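Local coordinates for protein nucleocapsid (Crimean-congo hemorrhagic fever virus, PDB 4AKL) that probably binds single- and double-stranded RNA, takes part in packaging the viral genome and cuts double-stranded DNA without sequence preference, at residues E322-V327 with I395-P400. Residues are numbered along the deposited sequence; the frame is centred on the assembly and turned at random.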
ATOM      1  N   GLU A 322     -14.529 -19.219  11.774  1.00 41.55           N
ATOM      2  CA  GLU A 322     -15.293 -20.390  11.333  1.00 43.02           C
ATOM      3  C   GLU A 322     -15.839 -20.276   9.900  1.00 41.23           C
ATOM      4  O   GLU A 322     -15.926 -21.268   9.232  1.00 42.24           O
ATOM      5  CB  GLU A 322     -16.394 -20.763  12.357  1.00 45.02           C
ATOM      6  CG  GLU A 322     -15.823 -21.312  13.699  1.00 48.62           C
ATOM      7  CD  GLU A 322     -15.150 -20.213  14.554  1.00 51.21           C
ATOM      8  OE1 GLU A 322     -15.597 -19.020  14.507  1.00 52.86           O
ATOM      9  OE2 GLU A 322     -14.157 -20.522  15.253  1.00 54.27           O
ATOM     10  N   THR A 323     -16.198 -19.089   9.434  1.00 39.75           N
ATOM     11  CA  THR A 323     -16.659 -18.930   8.045  1.00 38.08           C
ATOM     12  C   THR A 323     -15.535 -18.587   7.078  1.00 36.81           C
ATOM     13  O   THR A 323     -15.744 -18.606   5.854  1.00 35.41           O
ATOM     14  CB  THR A 323     -17.737 -17.849   7.941  1.00 37.74           C
ATOM     15  OG1 THR A 323     -17.243 -16.631   8.480  1.00 36.34           O
ATOM     16  CG2 THR A 323     -18.984 -18.269   8.737  1.00 38.89           C
ATOM     17  N   PHE A 324     -14.336 -18.288   7.603  1.00 36.24           N
ATOM     18  CA  PHE A 324     -13.196 -17.899   6.724  1.00 35.06           C
ATOM     19  C   PHE A 324     -12.896 -18.887   5.617  1.00 35.21           C
ATOM     20  O   PHE A 324     -12.638 -18.468   4.504  1.00 34.14           O
ATOM     21  CB  PHE A 324     -11.917 -17.653   7.543  1.00 35.33           C
ATOM     22  CG  PHE A 324     -10.706 -17.471   6.700  1.00 34.71           C
ATOM     23  CD1 PHE A 324     -10.423 -16.239   6.124  1.00 34.92           C
ATOM     24  CD2 PHE A 324      -9.863 -18.531   6.439  1.00 35.10           C
ATOM     25  CE1 PHE A 324      -9.300 -16.080   5.316  1.00 33.59           C
ATOM     26  CE2 PHE A 324      -8.742 -18.362   5.638  1.00 34.77           C
ATOM     27  CZ  PHE A 324      -8.472 -17.162   5.098  1.00 34.50           C
ATOM     28  N   PRO A 325     -12.950 -20.214   5.903  1.00 35.96           N
ATOM     29  CA  PRO A 325     -12.616 -21.153   4.829  1.00 36.35           C
ATOM     30  C   PRO A 325     -13.497 -21.053   3.553  1.00 35.22           C
ATOM     31  O   PRO A 325     -13.027 -21.386   2.451  1.00 34.78           O
ATOM     32  CB  PRO A 325     -12.796 -22.519   5.497  1.00 37.80           C
ATOM     33  CG  PRO A 325     -12.645 -22.226   6.970  1.00 38.88           C
ATOM     34  CD  PRO A 325     -13.329 -20.931   7.128  1.00 37.29           C
ATOM     35  N   THR A 326     -14.726 -20.584   3.706  1.00 34.80           N
ATOM     36  CA  THR A 326     -15.629 -20.298   2.553  1.00 33.77           C
ATOM     37  C   THR A 326     -15.211 -19.037   1.757  1.00 32.69           C
ATOM     38  O   THR A 326     -15.443 -18.935   0.500  1.00 31.39           O
ATOM     39  CB  THR A 326     -17.100 -20.196   3.024  1.00 34.58           C
ATOM     40  OG1 THR A 326     -17.299 -18.967   3.719  1.00 33.53           O
ATOM     41  CG2 THR A 326     -17.479 -21.387   3.957  1.00 35.90           C
ATOM     42  N   VAL A 327     -14.593 -18.054   2.443  1.00 31.90           N
ATOM     43  CA  VAL A 327     -14.073 -16.883   1.721  1.00 30.59           C
ATOM     44  C   VAL A 327     -12.896 -17.348   0.869  1.00 30.36           C
ATOM     45  O   VAL A 327     -12.774 -17.031  -0.304  1.00 28.63           O
ATOM     46  CB  VAL A 327     -13.602 -15.755   2.660  1.00 30.50           C
ATOM     47  CG1 VAL A 327     -13.024 -14.625   1.862  1.00 27.41           C
ATOM     48  CG2 VAL A 327     -14.762 -15.249   3.539  1.00 29.67           C
ATOM     49  N   ILE A 395      -4.483 -20.798  -1.981  1.00 33.07           N
ATOM     50  CA  ILE A 395      -4.650 -22.076  -1.279  1.00 34.47           C
ATOM     51  C   ILE A 395      -6.046 -22.093  -0.626  1.00 34.06           C
ATOM     52  O   ILE A 395      -6.329 -21.244   0.206  1.00 33.05           O
ATOM     53  CB  ILE A 395      -3.604 -22.232  -0.153  1.00 35.36           C
ATOM     54  CG1 ILE A 395      -2.136 -22.098  -0.652  1.00 36.07           C
ATOM     55  CG2 ILE A 395      -3.770 -23.526   0.490  1.00 36.35           C
ATOM     56  CD1 ILE A 395      -1.066 -22.030   0.488  1.00 35.06           C
ATOM     57  N   PRO A 396      -6.926 -23.018  -1.022  1.00 35.06           N
ATOM     58  CA  PRO A 396      -8.223 -23.137  -0.333  1.00 35.64           C
ATOM     59  C   PRO A 396      -8.009 -23.879   0.989  1.00 37.09           C
ATOM     60  O   PRO A 396      -7.591 -25.056   0.997  1.00 37.68           O
ATOM     61  CB  PRO A 396      -9.063 -23.947  -1.293  1.00 36.31           C
ATOM     62  CG  PRO A 396      -8.122 -24.837  -1.982  1.00 37.29           C
ATOM     63  CD  PRO A 396      -6.756 -24.095  -2.013  1.00 36.61           C
ATOM     64  N   VAL A 397      -8.267 -23.199   2.091  1.00 36.91           N
ATOM     65  CA  VAL A 397      -7.822 -23.726   3.398  1.00 38.68           C
ATOM     66  C   VAL A 397      -8.543 -24.983   3.847  1.00 40.96           C
ATOM     67  O   VAL A 397      -8.018 -25.726   4.673  1.00 42.90           O
ATOM     68  CB  VAL A 397      -7.899 -22.659   4.521  1.00 37.85           C
ATOM     69  CG1 VAL A 397      -7.000 -21.468   4.189  1.00 35.72           C
ATOM     70  CG2 VAL A 397      -9.315 -22.260   4.770  1.00 37.10           C
ATOM     71  N   ALA A 398      -9.732 -25.221   3.298  1.00 41.59           N
ATOM     72  CA  ALA A 398     -10.498 -26.441   3.574  1.00 43.54           C
ATOM     73  C   ALA A 398      -9.843 -27.701   2.983  1.00 45.68           C
ATOM     74  O   ALA A 398     -10.002 -28.780   3.532  1.00 47.07           O
ATOM     75  CB  ALA A 398     -11.943 -26.300   3.044  1.00 42.92           C
ATOM     76  N   ASN A 399      -9.138 -27.555   1.857  1.00 45.68           N
ATOM     77  CA  ASN A 399      -8.411 -28.680   1.201  1.00 47.58           C
ATOM     78  C   ASN A 399      -7.134 -28.140   0.532  1.00 46.40           C
ATOM     79  O   ASN A 399      -7.103 -27.991  -0.675  1.00 45.83           O
ATOM     80  CB  ASN A 399      -9.309 -29.376   0.161  1.00 48.44           C
ATOM     81  CG  ASN A 399     -10.457 -30.180   0.793  1.00 51.57           C
ATOM     82  OD1 ASN A 399     -10.225 -31.208   1.432  1.00 56.42           O
ATOM     83  ND2 ASN A 399     -11.709 -29.716   0.600  1.00 53.72           N
ATOM     84  N   PRO A 400      -6.090 -27.819   1.318  1.00 46.27           N
ATOM     85  CA  PRO A 400      -4.888 -27.132   0.816  1.00 45.58           C
ATOM     86  C   PRO A 400      -4.181 -27.716  -0.391  1.00 45.78           C
ATOM     87  O   PRO A 400      -3.592 -26.957  -1.159  1.00 44.64           O
ATOM     88  CB  PRO A 400      -3.928 -27.183   2.034  1.00 46.70           C
ATOM     89  CG  PRO A 400      -4.800 -27.164   3.151  1.00 47.13           C
ATOM     90  CD  PRO A 400      -5.998 -28.004   2.772  1.00 47.44           C
TER
HETATM   91  O   HOH W   1     -11.343 -23.284   1.423  1.00 42.21           O
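Pro325 O and Ala398 N are joined by one water, which donates to Pro325 O at 2.7 Å and accepts from Ala398 N at 3.1 Å. Pro325 sits in the first turn of helix 324-336. Ala398 lies inside a type I beta turn that runs from Pro396 to Asn399, closed by Asn399 N to Pro396 O at 3.1 Å. Beside the water bridge the contact is apolar and centres on Val397. Val397 CG2 lies against the proline, 3.5 Å from Pro325 CA and 3.6 Å from Pro325 CB, and also reaches the Phe324 ring. Val397 CG1 meets the edge of that ring near its plane, 3.8 Å from Phe324 CE2. The phenyl group swings anti to its own backbone nitrogen (chi1 171°), which brings the CE2 edge to the valine. Phe392 makes an edge-to-face pair with the same ring, and Leu314 of helix 306-316 also packs on it. Ser328 OG is hydrogen-bonded to Val397 N, a second polar tie between the helix and the turn. The loop after helix 385-392 therefore meets the start of helix 324-336 through buried apolar packing of Val397, the Ser328 bond and a water that links backbone groups which do not meet directly.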